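Local coordinates for cobalamin (Vitamin B12) biosynthesis CbiX protein (PDB 3LYH) that is probably a metal-binding lyase of the CbiX family, related to chelatases, with a putative role in cobalamin (vitamin B12) biosynthesis, at residues R19-F24 with I40-L45; P30-E33 with N37-I40; T52-A57 with E63-V68; R88-A91 with V95-R98. All coordinates share one frame; numbering follows the deposited sequence.

Contact 1: R19-F24 with I40-L45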
loop_
_atom_site.group_PDB
_atom_site.type_symbol
_atom_site.label_atom_id
_atom_site.label_comp_id
_atom_site.label_asym_id
_atom_site.label_seq_id
_atom_site.Cartn_x
_atom_site.Cartn_y
_atom_site.Cartn_z
ATOM N N ARG B 19 -6.735 -7.164 -12.419
ATOM C CA ARG B 19 -5.376 -6.896 -12.017
ATOM C C ARG B 19 -5.286 -6.325 -10.583
ATOM O O ARG B 19 -4.416 -6.712 -9.824
ATOM C CB ARG B 19 -4.690 -5.939 -13.004
ATOM C CG ARG B 19 -3.187 -5.829 -12.822
ATOM N N TRP B 20 -6.194 -5.407 -10.232
ATOM C CA TRP B 20 -6.266 -4.853 -8.921
ATOM C C TRP B 20 -6.429 -5.980 -7.875
ATOM O O TRP B 20 -5.660 -6.054 -6.898
ATOM C CB TRP B 20 -7.454 -3.899 -8.874
ATOM C CG TRP B 20 -7.756 -3.370 -7.552
ATOM C CD1 TRP B 20 -8.540 -3.970 -6.566
ATOM C CD2 TRP B 20 -7.300 -2.142 -7.016
ATOM N NE1 TRP B 20 -8.581 -3.164 -5.463
ATOM C CE2 TRP B 20 -7.862 -2.018 -5.724
ATOM C CE3 TRP B 20 -6.484 -1.103 -7.513
ATOM C CZ2 TRP B 20 -7.601 -0.912 -4.899
ATOM C CZ3 TRP B 20 -6.248 -0.002 -6.711
ATOM C CH2 TRP B 20 -6.795 0.083 -5.408
ATOM N N CYS B 21 -7.475 -6.792 -8.059
ATOM C CA CYS B 21 -7.777 -7.867 -7.096
ATOM C C CYS B 21 -6.627 -8.886 -7.000
ATOM O O CYS B 21 -6.235 -9.265 -5.868
ATOM C CB CYS B 21 -9.083 -8.561 -7.428
ATOM S SG CYS B 21 -10.508 -7.443 -7.242
ATOM N N GLU B 22 -6.071 -9.274 -8.143
ATOM C CA GLU B 22 -4.889 -10.192 -8.226
ATOM C C GLU B 22 -3.713 -9.655 -7.408
ATOM O O GLU B 22 -2.993 -10.407 -6.752
ATOM C CB GLU B 22 -4.465 -10.413 -9.702
ATOM C CG GLU B 22 -3.120 -11.175 -9.954
ATOM C CD GLU B 22 -2.291 -10.582 -11.117
ATOM O OE1 GLU B 22 -2.843 -10.348 -12.221
ATOM O OE2 GLU B 22 -1.076 -10.355 -10.924
ATOM N N THR B 23 -3.466 -8.362 -7.508
ATOM C CA THR B 23 -2.366 -7.757 -6.727
ATOM C C THR B 23 -2.621 -7.922 -5.243
ATOM O O THR B 23 -1.704 -8.270 -4.470
ATOM C CB THR B 23 -2.146 -6.296 -7.160
ATOM O OG1 THR B 23 -2.034 -6.250 -8.590
ATOM C CG2 THR B 23 -0.865 -5.737 -6.502
ATOM N N PHE B 24 -3.842 -7.671 -4.771
ATOM C CA PHE B 24 -4.128 -7.827 -3.363
ATOM C C PHE B 24 -4.111 -9.266 -2.929
ATOM O O PHE B 24 -3.653 -9.569 -1.847
ATOM C CB PHE B 24 -5.428 -7.108 -2.952
ATOM C CG PHE B 24 -5.241 -5.657 -2.828
ATOM C CD1 PHE B 24 -5.562 -4.799 -3.895
ATOM C CD2 PHE B 24 -4.734 -5.111 -1.674
ATOM C CE1 PHE B 24 -5.338 -3.418 -3.771
ATOM C CE2 PHE B 24 -4.508 -3.748 -1.566
ATOM C CZ PHE B 24 -4.773 -2.931 -2.622
ATOM N N ILE B 40 -8.191 -13.025 3.080
ATOM C CA ILE B 40 -8.439 -11.676 2.527
ATOM C C ILE B 40 -9.944 -11.497 2.344
ATOM O O ILE B 40 -10.666 -12.468 2.056
ATOM C CB ILE B 40 -7.728 -11.417 1.161
ATOM C CG1 ILE B 40 -7.816 -9.950 0.785
ATOM C CG2 ILE B 40 -8.266 -12.369 0.023
ATOM C CD1 ILE B 40 -6.894 -9.514 -0.316
ATOM N N ALA B 41 -10.403 -10.264 2.570
ATOM C CA ALA B 41 -11.776 -9.885 2.271
ATOM C C ALA B 41 -11.741 -8.491 1.659
ATOM O O ALA B 41 -10.790 -7.712 1.857
ATOM C CB ALA B 41 -12.685 -9.921 3.521
ATOM N N TYR B 42 -12.788 -8.201 0.885
ATOM C CA TYR B 42 -12.924 -6.952 0.179
ATOM C C TYR B 42 -14.140 -6.167 0.718
ATOM O O TYR B 42 -15.211 -6.713 0.924
ATOM C CB TYR B 42 -13.131 -7.215 -1.311
ATOM C CG TYR B 42 -11.939 -7.876 -1.960
ATOM C CD1 TYR B 42 -10.840 -7.123 -2.298
ATOM C CD2 TYR B 42 -11.939 -9.238 -2.258
ATOM C CE1 TYR B 42 -9.730 -7.717 -2.898
ATOM C CE2 TYR B 42 -10.833 -9.847 -2.870
ATOM C CZ TYR B 42 -9.745 -9.066 -3.182
ATOM O OH TYR B 42 -8.649 -9.615 -3.781
HETATM N N MSE B 43 -13.919 -4.888 0.939
HETATM C CA MSE B 43 -14.931 -3.962 1.464
HETATM C C MSE B 43 -16.154 -3.883 0.527
HETATM O O MSE B 43 -17.277 -3.791 0.989
HETATM C CB MSE B 43 -14.277 -2.584 1.681
HETATM C CG MSE B 43 -15.015 -1.571 2.594
HETATM SE SE MSE B 43 -13.892 -0.020 2.931
HETATM C CE MSE B 43 -12.359 -1.085 2.834
ATOM N N GLU B 44 -15.907 -3.942 -0.786
ATOM C CA GLU B 44 -16.965 -3.926 -1.776
ATOM C C GLU B 44 -16.515 -4.449 -3.116
ATOM O O GLU B 44 -15.328 -4.645 -3.333
ATOM C CB GLU B 44 -17.433 -2.492 -1.997
ATOM C CG GLU B 44 -16.390 -1.589 -2.642
ATOM C CD GLU B 44 -15.381 -1.120 -1.657
ATOM O OE1 GLU B 44 -15.822 -0.464 -0.713
ATOM O OE2 GLU B 44 -14.164 -1.434 -1.800
ATOM N N LEU B 45 -17.471 -4.599 -4.037
ATOM C CA LEU B 45 -17.248 -4.902 -5.471
ATOM C C LEU B 45 -16.586 -6.243 -5.851
ATOM O O LEU B 45 -16.554 -6.608 -7.041
ATOM C CB LEU B 45 -16.495 -3.767 -6.158
ATOM C CG LEU B 45 -17.121 -2.376 -6.059
ATOM C CD1 LEU B 45 -16.110 -1.320 -6.536
ATOM C CD2 LEU B 45 -18.417 -2.283 -6.825
#

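Contact 2: P30-E33 with N37-I40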
loop_
_atom_site.group_PDB
_atom_site.type_symbol
_atom_site.label_atom_id
_atom_site.label_comp_id
_atom_site.label_asym_id
_atom_site.label_seq_id
_atom_site.Cartn_x
_atom_site.Cartn_y
_atom_site.Cartn_z
ATOM N N PRO B 30 1.344 -14.724 1.297
ATOM C CA PRO B 30 2.261 -15.232 2.375
ATOM C C PRO B 30 1.581 -15.383 3.753
ATOM O O PRO B 30 1.791 -16.382 4.460
ATOM C CB PRO B 30 3.374 -14.195 2.392
ATOM C CG PRO B 30 3.370 -13.685 0.986
ATOM C CD PRO B 30 1.923 -13.523 0.671
ATOM N N THR B 31 0.734 -14.424 4.123
ATOM C CA THR B 31 -0.030 -14.533 5.374
ATOM C C THR B 31 -1.007 -15.686 5.358
ATOM O O THR B 31 -1.021 -16.549 6.250
ATOM C CB THR B 31 -0.804 -13.243 5.694
ATOM O OG1 THR B 31 0.126 -12.165 5.856
ATOM C CG2 THR B 31 -1.643 -13.399 6.990
ATOM N N VAL B 32 -1.825 -15.716 4.321
ATOM C CA VAL B 32 -2.897 -16.697 4.313
ATOM C C VAL B 32 -2.376 -18.133 4.183
ATOM O O VAL B 32 -3.014 -19.053 4.734
ATOM C CB VAL B 32 -4.042 -16.350 3.339
ATOM C CG1 VAL B 32 -4.555 -14.956 3.637
ATOM C CG2 VAL B 32 -3.619 -16.475 1.921
ATOM N N GLU B 33 -1.231 -18.336 3.538
ATOM C CA GLU B 33 -0.655 -19.673 3.407
ATOM C C GLU B 33 0.222 -20.065 4.596
ATOM O O GLU B 33 0.448 -21.260 4.809
ATOM C CB GLU B 33 0.147 -19.775 2.122
ATOM C CG GLU B 33 -0.756 -19.688 0.829
ATOM C CD GLU B 33 -1.975 -20.656 0.876
ATOM O OE1 GLU B 33 -1.826 -21.873 1.163
ATOM O OE2 GLU B 33 -3.098 -20.181 0.629
ATOM N N ASN B 37 -6.042 -19.627 9.947
ATOM C CA ASN B 37 -7.203 -18.743 10.188
ATOM C C ASN B 37 -6.929 -17.306 9.756
ATOM O O ASN B 37 -7.098 -16.346 10.540
ATOM C CB ASN B 37 -7.643 -18.791 11.638
ATOM C CG ASN B 37 -7.850 -20.223 12.123
ATOM O OD1 ASN B 37 -8.561 -20.990 11.475
ATOM N ND2 ASN B 37 -7.187 -20.601 13.236
ATOM N N ALA B 38 -6.440 -17.170 8.523
ATOM C CA ALA B 38 -6.207 -15.858 7.928
ATOM C C ALA B 38 -6.783 -15.840 6.507
ATOM O O ALA B 38 -6.657 -16.805 5.786
ATOM C CB ALA B 38 -4.674 -15.473 7.995
ATOM N N ALA B 39 -7.470 -14.740 6.156
ATOM C CA ALA B 39 -8.150 -14.652 4.853
ATOM C C ALA B 39 -8.187 -13.208 4.384
ATOM O O ALA B 39 -8.191 -12.281 5.225
ATOM C CB ALA B 39 -9.554 -15.198 4.963
ATOM N N ILE B 40 -8.191 -13.025 3.080
ATOM C CA ILE B 40 -8.439 -11.676 2.527
ATOM C C ILE B 40 -9.944 -11.497 2.344
ATOM O O ILE B 40 -10.666 -12.468 2.056
ATOM C CB ILE B 40 -7.728 -11.417 1.161
ATOM C CG1 ILE B 40 -7.816 -9.950 0.785
ATOM C CG2 ILE B 40 -8.266 -12.369 0.023
ATOM C CD1 ILE B 40 -6.894 -9.514 -0.316
HETATM O O HOH W 1 -4.955 -19.198 6.810
#

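Contact 3: T52-A57 with E63-V68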
loop_
_atom_site.group_PDB
_atom_site.type_symbol
_atom_site.label_atom_id
_atom_site.label_comp_id
_atom_site.label_asym_id
_atom_site.label_seq_id
_atom_site.Cartn_x
_atom_site.Cartn_y
_atom_site.Cartn_z
ATOM N N THR B 52 -18.994 -12.645 4.280
ATOM C CA THR B 52 -18.725 -14.015 3.854
ATOM C C THR B 52 -17.614 -14.664 4.643
ATOM O O THR B 52 -17.735 -15.814 5.038
ATOM C CB THR B 52 -18.415 -14.084 2.335
ATOM O OG1 THR B 52 -19.606 -13.783 1.616
ATOM C CG2 THR B 52 -17.907 -15.465 1.936
ATOM N N ILE B 53 -16.543 -13.917 4.898
ATOM C CA ILE B 53 -15.457 -14.441 5.710
ATOM C C ILE B 53 -15.890 -14.647 7.167
ATOM O O ILE B 53 -15.532 -15.654 7.811
ATOM C CB ILE B 53 -14.202 -13.550 5.602
ATOM C CG1 ILE B 53 -13.679 -13.510 4.167
ATOM C CG2 ILE B 53 -13.076 -14.049 6.562
ATOM C CD1 ILE B 53 -13.342 -14.881 3.555
ATOM N N VAL B 54 -16.638 -13.691 7.710
ATOM C CA VAL B 54 -17.076 -13.823 9.104
ATOM C C VAL B 54 -18.048 -14.989 9.224
ATOM O O VAL B 54 -17.906 -15.817 10.113
ATOM C CB VAL B 54 -17.670 -12.506 9.672
ATOM C CG1 VAL B 54 -18.330 -12.784 11.007
ATOM C CG2 VAL B 54 -16.588 -11.416 9.787
ATOM N N ASN B 55 -18.978 -15.069 8.273
ATOM C CA ASN B 55 -19.967 -16.159 8.217
ATOM C C ASN B 55 -19.268 -17.527 8.175
ATOM O O ASN B 55 -19.657 -18.461 8.868
ATOM C CB ASN B 55 -20.890 -15.952 7.008
ATOM C CG ASN B 55 -22.242 -16.607 7.168
ATOM O OD1 ASN B 55 -23.011 -16.256 8.060
ATOM N ND2 ASN B 55 -22.552 -17.552 6.283
ATOM N N ARG B 56 -18.193 -17.611 7.393
ATOM C CA ARG B 56 -17.413 -18.833 7.238
ATOM C C ARG B 56 -16.583 -19.227 8.471
ATOM O O ARG B 56 -16.506 -20.414 8.815
ATOM C CB ARG B 56 -16.450 -18.705 6.027
ATOM C CG ARG B 56 -17.036 -19.050 4.669
ATOM C CD ARG B 56 -15.933 -19.594 3.734
ATOM N NE ARG B 56 -16.273 -19.422 2.320
ATOM C CZ ARG B 56 -15.752 -18.514 1.485
ATOM N NH1 ARG B 56 -14.804 -17.650 1.867
ATOM N NH2 ARG B 56 -16.188 -18.472 0.223
ATOM N N ALA B 57 -15.919 -18.262 9.094
ATOM C CA ALA B 57 -15.116 -18.528 10.276
ATOM C C ALA B 57 -16.068 -18.929 11.422
ATOM O O ALA B 57 -15.768 -19.843 12.186
ATOM C CB ALA B 57 -14.278 -17.306 10.639
ATOM N N GLU B 63 -15.009 -17.104 16.882
ATOM C CA GLU B 63 -15.778 -16.022 17.446
ATOM C C GLU B 63 -14.996 -14.705 17.576
ATOM O O GLU B 63 -15.647 -13.694 17.816
ATOM C CB GLU B 63 -16.333 -16.436 18.819
ATOM C CG GLU B 63 -17.073 -17.779 18.798
ATOM C CD GLU B 63 -18.347 -17.785 17.939
ATOM O OE1 GLU B 63 -18.938 -16.713 17.690
ATOM O OE2 GLU B 63 -18.780 -18.891 17.532
ATOM N N GLN B 64 -13.655 -14.747 17.454
ATOM C CA GLN B 64 -12.764 -13.594 17.707
ATOM C C GLN B 64 -12.018 -13.305 16.404
ATOM O O GLN B 64 -11.446 -14.217 15.780
ATOM C CB GLN B 64 -11.739 -13.893 18.807
ATOM C CG GLN B 64 -12.341 -14.157 20.204
ATOM C CD GLN B 64 -12.867 -12.913 20.882
ATOM O OE1 GLN B 64 -12.425 -11.794 20.592
ATOM N NE2 GLN B 64 -13.818 -13.102 21.807
ATOM N N PHE B 65 -12.064 -12.040 15.984
ATOM C CA PHE B 65 -11.498 -11.598 14.720
ATOM C C PHE B 65 -10.652 -10.365 14.942
ATOM O O PHE B 65 -10.921 -9.597 15.860
ATOM C CB PHE B 65 -12.620 -11.238 13.722
ATOM C CG PHE B 65 -13.503 -12.396 13.370
ATOM C CD1 PHE B 65 -14.513 -12.802 14.247
ATOM C CD2 PHE B 65 -13.408 -13.031 12.136
ATOM C CE1 PHE B 65 -15.338 -13.904 13.929
ATOM C CE2 PHE B 65 -14.216 -14.098 11.797
ATOM C CZ PHE B 65 -15.208 -14.540 12.691
ATOM N N THR B 66 -9.666 -10.177 14.076
ATOM C CA THR B 66 -8.937 -8.915 13.956
ATOM C C THR B 66 -8.879 -8.593 12.467
ATOM O O THR B 66 -8.430 -9.413 11.679
ATOM C CB THR B 66 -7.532 -8.958 14.568
ATOM O OG1 THR B 66 -7.664 -9.234 15.980
ATOM C CG2 THR B 66 -6.762 -7.638 14.358
ATOM N N VAL B 67 -9.412 -7.428 12.129
ATOM C CA VAL B 67 -9.321 -6.835 10.778
ATOM C C VAL B 67 -8.070 -6.018 10.680
ATOM O O VAL B 67 -7.873 -5.072 11.467
ATOM C CB VAL B 67 -10.562 -5.985 10.470
ATOM C CG1 VAL B 67 -10.427 -5.270 9.131
ATOM C CG2 VAL B 67 -11.841 -6.874 10.451
ATOM N N VAL B 68 -7.217 -6.408 9.738
ATOM C CA VAL B 68 -5.946 -5.701 9.422
ATOM C C VAL B 68 -6.168 -5.020 8.043
ATOM O O VAL B 68 -6.173 -5.710 7.002
ATOM C CB VAL B 68 -4.740 -6.641 9.330
ATOM C CG1 VAL B 68 -3.458 -5.859 9.011
ATOM C CG2 VAL B 68 -4.545 -7.435 10.632
#

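Contact 4: R88-A91 with V95-R98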
loop_
_atom_site.group_PDB
_atom_site.type_symbol
_atom_site.label_atom_id
_atom_site.label_comp_id
_atom_site.label_asym_id
_atom_site.label_seq_id
_atom_site.Cartn_x
_atom_site.Cartn_y
_atom_site.Cartn_z
ATOM N N ARG B 88 -22.008 -3.714 12.659
ATOM C CA ARG B 88 -23.123 -4.464 12.067
ATOM C C ARG B 88 -22.818 -5.967 12.048
ATOM O O ARG B 88 -23.683 -6.789 12.361
ATOM C CB ARG B 88 -23.397 -3.982 10.642
ATOM C CG ARG B 88 -24.818 -4.222 10.171
ATOM C CD ARG B 88 -24.898 -4.400 8.661
ATOM N NE ARG B 88 -24.443 -5.744 8.304
ATOM C CZ ARG B 88 -23.312 -6.064 7.665
ATOM N NH1 ARG B 88 -22.441 -5.145 7.225
ATOM N NH2 ARG B 88 -23.052 -7.350 7.455
ATOM N N LEU B 89 -21.591 -6.317 11.672
ATOM C CA LEU B 89 -21.203 -7.742 11.585
ATOM C C LEU B 89 -21.186 -8.401 12.951
ATOM O O LEU B 89 -21.572 -9.577 13.087
ATOM C CB LEU B 89 -19.822 -7.896 10.963
ATOM C CG LEU B 89 -19.654 -7.483 9.502
ATOM C CD1 LEU B 89 -18.212 -7.192 9.187
ATOM C CD2 LEU B 89 -20.195 -8.592 8.639
ATOM N N GLU B 90 -20.678 -7.676 13.938
ATOM C CA GLU B 90 -20.655 -8.131 15.317
ATOM C C GLU B 90 -22.049 -8.417 15.832
ATOM O O GLU B 90 -22.247 -9.400 16.515
ATOM C CB GLU B 90 -19.985 -7.116 16.242
ATOM C CG GLU B 90 -18.467 -6.963 16.055
ATOM C CD GLU B 90 -17.862 -6.008 17.044
ATOM O OE1 GLU B 90 -18.423 -4.907 17.236
ATOM O OE2 GLU B 90 -16.831 -6.337 17.646
ATOM N N ALA B 91 -23.010 -7.552 15.523
ATOM C CA ALA B 91 -24.414 -7.779 15.952
ATOM C C ALA B 91 -25.104 -8.886 15.162
ATOM O O ALA B 91 -25.755 -9.747 15.727
ATOM C CB ALA B 91 -25.198 -6.482 15.853
ATOM N N VAL B 95 -20.216 -11.885 17.179
ATOM C CA VAL B 95 -18.765 -12.026 17.285
ATOM C C VAL B 95 -18.140 -10.717 17.759
ATOM O O VAL B 95 -18.829 -9.693 17.815
ATOM C CB VAL B 95 -18.152 -12.448 15.930
ATOM C CG1 VAL B 95 -18.686 -13.872 15.531
ATOM C CG2 VAL B 95 -18.467 -11.444 14.840
ATOM N N THR B 96 -16.864 -10.816 18.121
ATOM C CA THR B 96 -16.000 -9.710 18.555
ATOM C C THR B 96 -14.920 -9.503 17.475
ATOM O O THR B 96 -14.203 -10.446 17.118
ATOM C CB THR B 96 -15.352 -9.990 19.905
ATOM O OG1 THR B 96 -16.388 -10.254 20.860
ATOM C CG2 THR B 96 -14.527 -8.779 20.408
ATOM N N ILE B 97 -14.843 -8.284 16.950
ATOM C CA ILE B 97 -13.913 -7.934 15.874
ATOM C C ILE B 97 -13.137 -6.686 16.262
ATOM O O ILE B 97 -13.735 -5.618 16.395
ATOM C CB ILE B 97 -14.645 -7.685 14.530
ATOM C CG1 ILE B 97 -15.615 -8.808 14.207
ATOM C CG2 ILE B 97 -13.653 -7.367 13.350
ATOM C CD1 ILE B 97 -16.603 -8.471 13.050
ATOM N N ARG B 98 -11.824 -6.844 16.451
ATOM C CA ARG B 98 -10.927 -5.731 16.667
ATOM C C ARG B 98 -10.524 -5.163 15.313
ATOM O O ARG B 98 -10.276 -5.909 14.388
ATOM C CB ARG B 98 -9.686 -6.176 17.415
ATOM C CG ARG B 98 -8.730 -5.054 17.691
ATOM C CD ARG B 98 -7.650 -5.429 18.721
ATOM N NE ARG B 98 -6.572 -6.255 18.184
ATOM C CZ ARG B 98 -5.513 -5.795 17.497
ATOM N NH1 ARG B 98 -5.366 -4.489 17.224
ATOM N NH2 ARG B 98 -4.588 -6.652 17.084
#

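Contact 1: R19-F24 with I40-L45
Tyr42 spans the gap between strand 38-42 and helix 18-34, its ring directed at the turn that carries Cys21 and Phe24. The axes of the short segments stay 10.7 Å apart and run at 149° to each other, a gap that side chains bridge. Cys21 lies obliquely to the phenol: its SG is 4.8 Å from the centroid of the Tyr42 ring and 27° off the ring normal, a sulfur-aromatic contact. The phenol oxygen comes within 3.2 Å of Cys21 O, but its hydrogen-bond partner is the carboxylate of Glu25, one helical turn on from Cys21. The contact lies inside a beta-alpha-beta unit, strand 6-12, helix 18-34 and strand 38-42, where the helix packs roughly antiparallel to the second strand. Phe24 meets the strand through its root rather than its ring, as CB lies 3.9 Å from Ile40 CD1. With CG beside the backbone N (chi1 -77°), the ring swings off toward Trp20, where Phe24 CE1 sits 3.4 Å above the plane of the indole, offset toward the rim of that ring. Ile40 completes the contact by pressing CD1 to 3.6 Å from Phe24 O.

Contact 2: P30-E33 with N37-I40
Thr31 and Val32 press against Ala38 where helix 18-34 nears its end and the chain turns back into strand 38-42. This is the tight end of the beta-alpha-beta crossover that begins with strand 6-12, and the CA atoms of Val32 and Ala38 are only 5.0 Å apart. The helix is kinked here, since the backbone N atoms of Pro30 and Thr31 make no bond to the turn before. On the packed side, Thr31 turns its methyl and not its hydroxyl to the strand: CG2 stands opposite the backbone N across the CA-CB bond, and meets Ala38 CB at 3.8 Å. Thr31 also rests on Leu10 of strand 6-12, which places this half of the contact over the sheet. CG1 of Val32, in the one of its two modelled conformers described here, lies against the strand backbone. Held beside its own backbone N (chi1 -54°), this Val32 CG1 approaches Ala38 O to 3.5 Å and Ala39 CA to 3.8 Å. Toward the loop the contact is looser: the main chains separate, and a water fills in between Val32 O and Ala38 N, joining them indirectly. That water is hydrogen-bonded to Val32 O at 2.8 Å and accepts the N-H of Ala38, with Ala38 N 3.0 Å away.

Contact 3: T52-A57 with E63-V68
Ile53 O takes the helical bond from Ala57 N at 2.9 Å, and this turn of helix 50-59 is the one that receives the ring of Phe65. Phe65 carries the contact and has the most surface buried of all residues in the two segments. Its CG stands beside the backbone N (chi1 -62°), which sends the ring across the space between helix and strand. The end of the ring lodges against Ala57, whose CB lies 3.4 Å from Phe65 CE2 and 3.6 Å from Phe65 CZ. The methyl meets the ring obliquely, and at this distance the packing is tight. Val54 supplies the second wall: its CG2 lies 4.1 Å above one ring face, displaced toward the rim, while its CG1 is 4.0 Å from Phe65 CZ. The two short axes are 10.4 Å apart at an angle of 154°, so the helix runs roughly antiparallel to the strand it covers. Strand 64-69 lies between strands 6-12 and 96-99 in the parallel sheet. Phe65 accordingly also touches Ile9 on one neighbour and Ile97 on the other, and Val54 reaches on to His93 at the end of helix 78-93.

Contact 4: R88-A91 with V95-R98
Glu90 leaves its helix with CG beside the backbone N (chi1 -70°) and an extended chain beyond it, a course that carries the carboxylate across to Thr96 and Ile97. The contact closes a beta-alpha-beta unit in which helix 78-93 links strand 64-69 to its parallel neighbour 96-99. Glu90 grips the returning chain at two levels. Its side chain accepts the amide of Ile97 at 2.9 Å from N to OE2, and the N-H points almost straight at the oxygen, at 167°. The amide meets OE2 on the anti side, 16° out of the carboxylate plane. The main chain makes the second link, where Glu90 O accepts the longer bond from Val95 N, 3.3 Å. Between these two bonds the packing is close, with Glu90 CB only 3.2 Å from Val95 O. The OE2 bond to Ile97 N and the O bond from Val95 N together tie the start of strand 96-99, an edge strand within this chain, to the end of helix 78-93. Apolar contacts lie beside this polar link: Ile97 CD1 is 3.8 Å from the aliphatic CG of Glu90 and 3.9 Å from Leu89 CB.

Overall arrangement
Each of the four contacts sets a helix against the strand that follows it, and all reach one parallel sheet ordered 38-42, 6-12, 64-69, 96-99. Contacts 1 and 2 lie at two levels of the same pair, helix 18-34 with strand 38-42; they share Ile40, and their centres are about 14 Å apart. Contact 3 follows in the chain and touches both, Ile53 CG1 lying 3.8 Å from Ile40 O. Contact 4, centred about 8 Å from contact 3, is joined to it by probable backbone hydrogen bonds between neighbouring strands. Together these helix-on-strand contacts join successive units of the parallel alpha/beta fold of this CbiX-family protein, and contacts 1 and 2 also touch the second subunit.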